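Local structure of MaoC-like dehydratase (Phytophthora Capsici, 3KH8) at residues A[207-212]-A[263-268]; A[255-260]-A[289-294]; A[305-310]-A[314-319]. The protein probably catalyses the reversible hydration of enoyl-CoA thioesters, as a hydro-lyase with the hot-dog fold of the MaoC-like hydratases. All blocks are in the same frame, centred on the assembly; numbering follows the deposited sequence.

All three contacts lie in the C-terminal, MaoC-like part of the chain and reach one antiparallel sheet. Contacts 1 and 2 share helix 251-266: contact 2 sets its middle turns on strand 290-297 in the buried core, whereas contact 1 joins its last turn to strand 209-214 at the surface. Contact 3 is buried too, but pairs strands 302-309 and 314-324 as a hairpin. Strand 290-297 lies between 209-214 and 302-309, so backbone pairing connects the three. The chemistry differs accordingly: an amide over an aromatic ring in contact 1, aliphatic side chains and a threonine hydroxyl, without cross-contact hydrogen bonds, in contact 2, and main-chain bonding around a bulge in contact 3.

Contact 1. Residues A[207-212]-A[263-268]; sequences PDFNDE and FKQFCG
Phe209 and Gln265 make a surface contact between strand 209-214 and the last turn of helix 251-266, the long helix around which the sheet of the hot-dog fold curls. Phe209 and Asp211 both direct their side chains at the helix, while the intervening Asn210 turns away. No hydrogen bond spans the two segments; flat groups and methylenes do the work.

The amide of Gln265 lies nearly parallel to the Phe209 ring, with 12° between the planes. NE2 of Gln265 sits above the ring toward its rim, 3.5 Å from Phe209 CE1. Two torsions produce this overlap. Leaving the helix anti to the backbone N brings Gln265 CG over the Phe209 ring as a CH-pi donor, 4.2 Å from the centroid, and the bend at chi2 (59°) then lays the amide along the ring. The same CG also lies over the face of the Phe266 ring, so one methylene packs on both aromatic groups.

Phe209 also meets Phe266 directly, CD2 to CZ at 3.8 Å, with the rings inclined at 81° in an oblique pairing. Phe266 reaches further into the fold, touching Met295 and Gln297 on strand 290-297 and the ring of Tyr324. Asp208 and Phe209 together face Met295 in a classic beta bulge.

Toward the other end of the contact, the extended chain of Lys264 crosses Asp211 at about a right angle. The opposite charges do not quite meet: Asp211 OD2 is nearest to Lys264 CD, at 4.0 Å, and lies 4.6 Å from Lys264 NZ.

Contact 2. Residues A[255-260]-A[289-294]; sequences MGVASR and ETIQTR
Val257 and Ala258 seat the central helix of the hot-dog fold on strand 290-297, against the inward-facing Ile291 and Thr293. The axes of helix 255-260 and strand 290-294 approach to 8.4 Å and cross at -49°, and the four touching residues are all buried.

At the start of the helical segment, Met255 points away from this strand and packs on Ile277 and Val279 of strand 274-281, so the helix bears on more than one strand. Val257 comes next and provides the aliphatic part of the contact. Its CG1, anti to the backbone N (chi1 171°), lies against Ile291 CG2 at 3.8 Å, while Val257 CG2 is 4.2 Å from Ile291 CD1. The two branched chains pass each other at a slant, each offering two methyl groups.

Ala258 permits a closer approach: its CA is 5.7 Å from that of Thr293, compared with 7.4 Å between the CA atoms of Val257 and Ile291. The hydroxyl of Thr293 rests on the helix surface here, with OG1 3.5 Å from Ala258 CA, a van der Waals contact and not a hydrogen bond.

Ser259 turns to the far side and binds back to its own helix. Its OG donates to Met255 O at 2.8 Å from above the carbonyl plane, while the backbone N of Ser259 reaches that oxygen from the opposite face. Arg260, at the end of the segment, makes a cation-pi contact with Phe213; its NE forms a salt bridge with Glu68 OE1, and its NH1 donates to Ile66 O.

Contact 3. Residues A[305-310]-A[314-319]; sequences FQAVVK and AVIVDG
Ala307 presses its CB against Val317 CB at 3.6 Å, on the same face of a beta hairpin where Val309 CG2 meets Ile316 CG2. The strands run antiparallel, but their register slips by one residue between Ala307 and Val308. There Ile316 and Val317 both face Ala307, forming a classic beta bulge. Its mark is the doubly used carbonyl of Ala307, whose O accepts from Ile316 N at 2.8 Å and from Val317 N at 3.2 Å; Ala307 N in turn donates to Val317 O. Ile316 places CG1 between its backbone N and carbonyl carbon (chi1 59°), which brings this methylene within 3.4 Å of Ala307 O.

On the other face, Val308 CG2 touches Val315 CG1. Near the far end Gln306 and Asp318 lie side by side, and Gln306 NE2 donates almost straight to Asp318 OD1 (2.9 Å, 177°). The bond lies in the amide plane but meets the carboxylate from above. Gly319 N reaches the same oxygen from the opposite face, so two donors hold Asp318 OD1.

Around the hairpin, strand 302-309 pairs along its other side with strand 290-297, where Gln306 OE1 accepts from Arg294 NH1. Helix 251-266 covers the face bearing Ile316 and Val317, which touch Ser254, and Phe305 touches both this helix (Ala258, Leu262) and strand 274-281 (Ile277, Val279).

Contact 1. Residues A[207-212]-A[263-268]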
loop_
_atom_site.group_PDB
_atom_site.type_symbol
_atom_site.label_atom_id
_atom_site.label_comp_id
_atom_site.label_asym_id
_atom_site.label_seq_id
_atom_site.Cartn_x
_atom_site.Cartn_y
_atom_site.Cartn_z
ATOM N N PRO A 207 -25.385 19.339 10.681
ATOM C CA PRO A 207 -25.103 18.620 9.432
ATOM C C PRO A 207 -26.227 17.647 9.077
ATOM O O PRO A 207 -26.851 17.069 9.968
ATOM C CB PRO A 207 -23.815 17.851 9.744
ATOM C CG PRO A 207 -23.189 18.584 10.885
ATOM C CD PRO A 207 -24.331 19.129 11.689
ATOM N N ASP A 208 -26.485 17.491 7.783
ATOM C CA ASP A 208 -27.498 16.562 7.298
ATOM C C ASP A 208 -27.034 15.117 7.428
ATOM O O ASP A 208 -27.821 14.228 7.749
ATOM C CB ASP A 208 -27.853 16.882 5.844
ATOM C CG ASP A 208 -28.512 18.243 5.693
ATOM O OD1 ASP A 208 -29.242 18.659 6.619
ATOM O OD2 ASP A 208 -28.300 18.897 4.652
ATOM N N PHE A 209 -25.745 14.893 7.185
ATOM C CA PHE A 209 -25.167 13.555 7.243
ATOM C C PHE A 209 -23.793 13.601 7.898
ATOM O O PHE A 209 -23.078 14.600 7.797
ATOM C CB PHE A 209 -25.069 12.945 5.836
ATOM C CG PHE A 209 -26.383 12.900 5.098
ATOM C CD1 PHE A 209 -27.344 11.938 5.411
ATOM C CD2 PHE A 209 -26.661 13.820 4.089
ATOM C CE1 PHE A 209 -28.567 11.895 4.729
ATOM C CE2 PHE A 209 -27.877 13.786 3.403
ATOM C CZ PHE A 209 -28.832 12.820 3.726
ATOM N N ASN A 210 -23.443 12.518 8.584
ATOM C CA ASN A 210 -22.136 12.378 9.211
ATOM C C ASN A 210 -21.539 11.022 8.884
ATOM O O ASN A 210 -22.264 10.042 8.709
ATOM C CB ASN A 210 -22.240 12.536 10.731
ATOM C CG ASN A 210 -22.666 13.929 11.149
ATOM O OD1 ASN A 210 -21.868 14.870 11.130
ATOM N ND2 ASN A 210 -23.928 14.066 11.540
ATOM N N ASP A 211 -20.216 10.979 8.791
ATOM C CA ASP A 211 -19.483 9.734 8.622
ATOM C C ASP A 211 -18.197 9.890 9.414
ATOM O O ASP A 211 -17.760 11.011 9.686
ATOM C CB ASP A 211 -19.187 9.471 7.136
ATOM C CG ASP A 211 -18.897 7.991 6.828
ATOM O OD1 ASP A 211 -18.798 7.166 7.764
ATOM O OD2 ASP A 211 -18.762 7.653 5.631
ATOM N N GLU A 212 -17.600 8.776 9.812
ATOM C CA GLU A 212 -16.300 8.837 10.466
ATOM C C GLU A 212 -15.398 7.701 10.025
ATOM O O GLU A 212 -15.866 6.619 9.667
ATOM C CB GLU A 212 -16.429 8.874 11.995
ATOM C CG GLU A 212 -17.025 7.626 12.619
ATOM C CD GLU A 212 -16.842 7.582 14.128
ATOM O OE1 GLU A 212 -16.984 8.636 14.790
ATOM O OE2 GLU A 212 -16.558 6.484 14.650
ATOM N N PHE A 263 -18.559 10.246 -1.607
ATOM C CA PHE A 263 -18.891 9.248 -2.624
ATOM C C PHE A 263 -19.902 8.242 -2.092
ATOM O O PHE A 263 -20.863 7.897 -2.785
ATOM C CB PHE A 263 -17.639 8.515 -3.142
ATOM C CG PHE A 263 -17.950 7.422 -4.137
ATOM C CD1 PHE A 263 -18.167 7.726 -5.475
ATOM C CD2 PHE A 263 -18.053 6.093 -3.727
ATOM C CE1 PHE A 263 -18.474 6.719 -6.400
ATOM C CE2 PHE A 263 -18.359 5.080 -4.643
ATOM C CZ PHE A 263 -18.565 5.395 -5.982
ATOM N N LYS A 264 -19.677 7.782 -0.864
ATOM C CA LYS A 264 -20.525 6.770 -0.228
ATOM C C LYS A 264 -21.953 7.285 -0.010
ATOM O O LYS A 264 -22.926 6.571 -0.270
ATOM C CB LYS A 264 -19.905 6.327 1.103
ATOM C CG LYS A 264 -20.541 5.097 1.728
ATOM C CD LYS A 264 -19.892 4.780 3.071
ATOM C CE LYS A 264 -20.481 3.525 3.691
ATOM N NZ LYS A 264 -19.822 3.214 4.995
ATOM N N GLN A 265 -22.067 8.527 0.455
ATOM C CA GLN A 265 -23.374 9.113 0.758
ATOM C C GLN A 265 -24.177 9.503 -0.489
ATOM O O GLN A 265 -25.385 9.254 -0.551
ATOM C CB GLN A 265 -23.230 10.307 1.714
ATOM C CG GLN A 265 -24.560 10.956 2.143
ATOM C CD GLN A 265 -25.497 9.996 2.852
ATOM O OE1 GLN A 265 -25.090 9.264 3.754
ATOM N NE2 GLN A 265 -26.765 10.001 2.451
ATOM N N PHE A 266 -23.505 10.078 -1.486
ATOM C CA PHE A 266 -24.197 10.759 -2.584
ATOM C C PHE A 266 -24.112 10.138 -3.981
ATOM O O PHE A 266 -25.019 10.338 -4.798
ATOM C CB PHE A 266 -23.773 12.232 -2.636
ATOM C CG PHE A 266 -24.058 12.987 -1.367
ATOM C CD1 PHE A 266 -25.353 13.412 -1.068
ATOM C CD2 PHE A 266 -23.036 13.264 -0.466
ATOM C CE1 PHE A 266 -25.624 14.107 0.107
ATOM C CE2 PHE A 266 -23.295 13.955 0.715
ATOM C CZ PHE A 266 -24.592 14.379 1.006
ATOM N N CYS A 267 -23.042 9.402 -4.274
ATOM C CA CYS A 267 -22.766 9.025 -5.668
ATOM C C CYS A 267 -23.387 7.709 -6.157
ATOM O O CYS A 267 -23.256 7.368 -7.333
ATOM C CB CYS A 267 -21.262 9.067 -5.959
ATOM S SG CYS A 267 -20.559 10.734 -5.980
ATOM N N GLY A 268 -24.062 6.986 -5.263
ATOM C CA GLY A 268 -24.748 5.736 -5.616
ATOM C C GLY A 268 -23.906 4.712 -6.364
ATOM O O GLY A 268 -24.362 4.132 -7.355
#

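Contact 2. Residues A[255-260]-A[289-294]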
loop_
_atom_site.group_PDB
_atom_site.type_symbol
_atom_site.label_atom_id
_atom_site.label_comp_id
_atom_site.label_asym_id
_atom_site.label_seq_id
_atom_site.Cartn_x
_atom_site.Cartn_y
_atom_site.Cartn_z
ATOM N N MET A 255 -8.205 14.696 2.654
ATOM C CA MET A 255 -9.128 15.039 1.580
ATOM C C MET A 255 -9.720 13.768 0.967
ATOM O O MET A 255 -10.904 13.735 0.622
ATOM C CB MET A 255 -8.426 15.884 0.513
ATOM C CG MET A 255 -9.373 16.485 -0.533
ATOM S SD MET A 255 -8.485 17.489 -1.729
ATOM C CE MET A 255 -9.827 18.102 -2.746
ATOM N N GLY A 256 -8.887 12.732 0.836
ATOM C CA GLY A 256 -9.338 11.420 0.371
ATOM C C GLY A 256 -10.388 10.814 1.285
ATOM O O GLY A 256 -11.398 10.284 0.815
ATOM N N VAL A 257 -10.148 10.901 2.593
ATOM C CA VAL A 257 -11.078 10.377 3.598
ATOM C C VAL A 257 -12.439 11.081 3.499
ATOM O O VAL A 257 -13.484 10.420 3.500
ATOM C CB VAL A 257 -10.483 10.456 5.032
ATOM C CG1 VAL A 257 -11.523 10.111 6.091
ATOM C CG2 VAL A 257 -9.288 9.511 5.157
ATOM N N ALA A 258 -12.422 12.410 3.391
ATOM C CA ALA A 258 -13.669 13.168 3.183
ATOM C C ALA A 258 -14.353 12.768 1.868
ATOM O O ALA A 258 -15.573 12.572 1.828
ATOM C CB ALA A 258 -13.402 14.664 3.225
ATOM N N SER A 259 -13.558 12.626 0.805
ATOM C CA SER A 259 -14.071 12.220 -0.506
ATOM C C SER A 259 -14.756 10.852 -0.477
ATOM O O SER A 259 -15.757 10.650 -1.162
ATOM C CB SER A 259 -12.960 12.230 -1.559
ATOM O OG SER A 259 -12.432 13.534 -1.722
ATOM N N ARG A 260 -14.207 9.927 0.313
ATOM C CA ARG A 260 -14.799 8.604 0.504
ATOM C C ARG A 260 -16.196 8.708 1.109
ATOM O O ARG A 260 -17.120 8.025 0.665
ATOM C CB ARG A 260 -13.921 7.739 1.409
ATOM C CG ARG A 260 -12.640 7.208 0.765
ATOM C CD ARG A 260 -11.763 6.515 1.805
ATOM N NE ARG A 260 -12.549 5.600 2.629
ATOM C CZ ARG A 260 -12.315 5.340 3.910
ATOM N NH1 ARG A 260 -11.300 5.914 4.546
ATOM N NH2 ARG A 260 -13.111 4.503 4.558
ATOM N N GLU A 289 -5.680 9.462 14.373
ATOM C CA GLU A 289 -6.858 10.223 14.770
ATOM C C GLU A 289 -8.074 9.865 13.921
ATOM O O GLU A 289 -7.934 9.383 12.783
ATOM C CB GLU A 289 -6.572 11.731 14.721
ATOM C CG GLU A 289 -5.525 12.176 15.745
ATOM C CD GLU A 289 -5.393 13.685 15.858
ATOM O OE1 GLU A 289 -5.322 14.377 14.819
ATOM O OE2 GLU A 289 -5.352 14.176 17.001
ATOM N N THR A 290 -9.259 10.089 14.487
ATOM C CA THR A 290 -10.520 9.806 13.810
ATOM C C THR A 290 -10.993 11.027 13.027
ATOM O O THR A 290 -11.149 12.118 13.592
ATOM C CB THR A 290 -11.612 9.367 14.816
ATOM O OG1 THR A 290 -11.135 8.247 15.572
ATOM C CG2 THR A 290 -12.903 8.974 14.097
ATOM N N ILE A 291 -11.213 10.838 11.728
ATOM C CA ILE A 291 -11.681 11.917 10.860
ATOM C C ILE A 291 -13.185 11.817 10.646
ATOM O O ILE A 291 -13.674 10.846 10.055
ATOM C CB ILE A 291 -10.951 11.933 9.493
ATOM C CG1 ILE A 291 -9.453 12.214 9.685
ATOM C CG2 ILE A 291 -11.592 12.974 8.550
ATOM C CD1 ILE A 291 -8.607 12.092 8.398
ATOM N N GLN A 292 -13.907 12.825 11.134
ATOM C CA GLN A 292 -15.353 12.932 10.943
ATOM C C GLN A 292 -15.645 13.840 9.761
ATOM O O GLN A 292 -15.136 14.962 9.700
ATOM C CB GLN A 292 -16.027 13.533 12.181
ATOM C CG GLN A 292 -15.902 12.726 13.461
ATOM C CD GLN A 292 -16.336 13.522 14.687
ATOM O OE1 GLN A 292 -15.895 14.653 14.900
ATOM N NE2 GLN A 292 -17.198 12.930 15.500
ATOM N N THR A 293 -16.474 13.371 8.837
ATOM C CA THR A 293 -16.915 14.209 7.729
ATOM C C THR A 293 -18.356 14.682 7.972
ATOM O O THR A 293 -19.282 13.865 8.052
ATOM C CB THR A 293 -16.763 13.492 6.359
ATOM O OG1 THR A 293 -15.401 13.077 6.184
ATOM C CG2 THR A 293 -17.139 14.419 5.212
ATOM N N ARG A 294 -18.521 15.997 8.112
ATOM C CA ARG A 294 -19.840 16.619 8.293
ATOM C C ARG A 294 -20.358 17.076 6.939
ATOM O O ARG A 294 -19.674 17.814 6.238
ATOM C CB ARG A 294 -19.746 17.849 9.198
ATOM C CG ARG A 294 -19.113 17.631 10.551
ATOM C CD ARG A 294 -18.846 18.976 11.212
ATOM N NE ARG A 294 -18.501 18.823 12.621
ATOM C CZ ARG A 294 -17.962 19.780 13.374
ATOM N NH1 ARG A 294 -17.685 20.970 12.853
ATOM N NH2 ARG A 294 -17.688 19.538 14.646
#

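Contact 3. Residues A[305-310]-A[314-319]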
loop_
_atom_site.group_PDB
_atom_site.type_symbol
_atom_site.label_atom_id
_atom_site.label_comp_id
_atom_site.label_asym_id
_atom_site.label_seq_id
_atom_site.Cartn_x
_atom_site.Cartn_y
_atom_site.Cartn_z
ATOM N N PHE A 305 -19.275 20.701 3.128
ATOM C CA PHE A 305 -18.722 19.766 4.103
ATOM C C PHE A 305 -17.490 20.260 4.842
ATOM O O PHE A 305 -16.814 21.197 4.404
ATOM C CB PHE A 305 -18.440 18.403 3.453
ATOM C CG PHE A 305 -17.286 18.410 2.492
ATOM C CD1 PHE A 305 -17.478 18.753 1.159
ATOM C CD2 PHE A 305 -16.006 18.065 2.922
ATOM C CE1 PHE A 305 -16.413 18.753 0.266
ATOM C CE2 PHE A 305 -14.930 18.068 2.038
ATOM C CZ PHE A 305 -15.136 18.404 0.707
ATOM N N GLN A 306 -17.225 19.617 5.975
ATOM C CA GLN A 306 -15.999 19.797 6.733
ATOM C C GLN A 306 -15.493 18.430 7.163
ATOM O O GLN A 306 -16.281 17.494 7.313
ATOM C CB GLN A 306 -16.258 20.621 7.993
ATOM C CG GLN A 306 -16.705 22.062 7.776
ATOM C CD GLN A 306 -16.966 22.759 9.096
ATOM O OE1 GLN A 306 -17.726 22.264 9.928
ATOM N NE2 GLN A 306 -16.322 23.901 9.304
ATOM N N ALA A 307 -14.183 18.314 7.358
ATOM C CA ALA A 307 -13.620 17.152 8.032
ATOM C C ALA A 307 -13.008 17.597 9.350
ATOM O O ALA A 307 -12.303 18.607 9.410
ATOM C CB ALA A 307 -12.592 16.440 7.159
ATOM N N VAL A 308 -13.291 16.837 10.404
ATOM C CA VAL A 308 -12.942 17.226 11.764
ATOM C C VAL A 308 -12.258 16.064 12.472
ATOM O O VAL A 308 -12.663 14.916 12.309
ATOM C CB VAL A 308 -14.211 17.646 12.566
ATOM C CG1 VAL A 308 -13.843 18.157 13.960
ATOM C CG2 VAL A 308 -15.012 18.711 11.806
ATOM N N VAL A 309 -11.214 16.360 13.244
ATOM C CA VAL A 309 -10.611 15.354 14.116
ATOM C C VAL A 309 -11.489 15.200 15.354
ATOM O O VAL A 309 -11.650 16.146 16.141
ATOM C CB VAL A 309 -9.147 15.693 14.498
ATOM C CG1 VAL A 309 -8.673 14.835 15.663
ATOM C CG2 VAL A 309 -8.227 15.498 13.302
ATOM N N LYS A 310 -12.066 14.010 15.498
ATOM C CA LYS A 310 -13.000 13.697 16.584
ATOM C C LYS A 310 -12.385 13.911 17.969
ATOM O O LYS A 310 -13.025 14.477 18.862
ATOM C CB LYS A 310 -13.499 12.254 16.444
ATOM C CG LYS A 310 -14.586 11.859 17.435
ATOM C CD LYS A 310 -15.099 10.462 17.155
ATOM C CE LYS A 310 -16.247 10.103 18.073
ATOM N NZ LYS A 310 -16.687 8.702 17.828
ATOM N N ALA A 314 -11.111 19.533 16.243
ATOM C CA ALA A 314 -10.451 20.493 15.361
ATOM C C ALA A 314 -10.811 20.252 13.900
ATOM O O ALA A 314 -10.676 19.135 13.394
ATOM C CB ALA A 314 -8.943 20.435 15.549
ATOM N N VAL A 315 -11.268 21.299 13.225
ATOM C CA VAL A 315 -11.541 21.207 11.792
ATOM C C VAL A 315 -10.211 21.142 11.030
ATOM O O VAL A 315 -9.348 22.003 11.208
ATOM C CB VAL A 315 -12.424 22.376 11.281
ATOM C CG1 VAL A 315 -13.731 22.475 12.086
ATOM C CG2 VAL A 315 -11.678 23.687 11.326
ATOM N N ILE A 316 -10.039 20.104 10.213
ATOM C CA ILE A 316 -8.799 19.929 9.446
ATOM C C ILE A 316 -8.986 20.240 7.961
ATOM O O ILE A 316 -8.050 20.651 7.280
ATOM C CB ILE A 316 -8.179 18.516 9.639
ATOM C CG1 ILE A 316 -9.161 17.409 9.218
ATOM C CG2 ILE A 316 -7.716 18.339 11.087
ATOM C CD1 ILE A 316 -8.547 16.011 9.102
ATOM N N VAL A 317 -10.204 20.025 7.476
ATOM C CA VAL A 317 -10.581 20.344 6.107
ATOM C C VAL A 317 -11.832 21.219 6.203
ATOM O O VAL A 317 -12.862 20.788 6.727
ATOM C CB VAL A 317 -10.879 19.066 5.291
ATOM C CG1 VAL A 317 -11.269 19.413 3.878
ATOM C CG2 VAL A 317 -9.671 18.119 5.294
ATOM N N ASP A 318 -11.726 22.449 5.711
ATOM C CA ASP A 318 -12.790 23.440 5.868
ATOM C C ASP A 318 -13.229 23.970 4.508
ATOM O O ASP A 318 -12.536 23.766 3.501
ATOM C CB ASP A 318 -12.296 24.589 6.756
ATOM C CG ASP A 318 -13.414 25.255 7.561
ATOM O OD1 ASP A 318 -14.616 25.043 7.282
ATOM O OD2 ASP A 318 -13.073 26.011 8.491
ATOM N N GLY A 319 -14.387 24.631 4.487
ATOM C CA GLY A 319 -14.917 25.255 3.274
ATOM C C GLY A 319 -15.099 24.287 2.117
ATOM O O GLY A 319 -14.871 24.640 0.960
#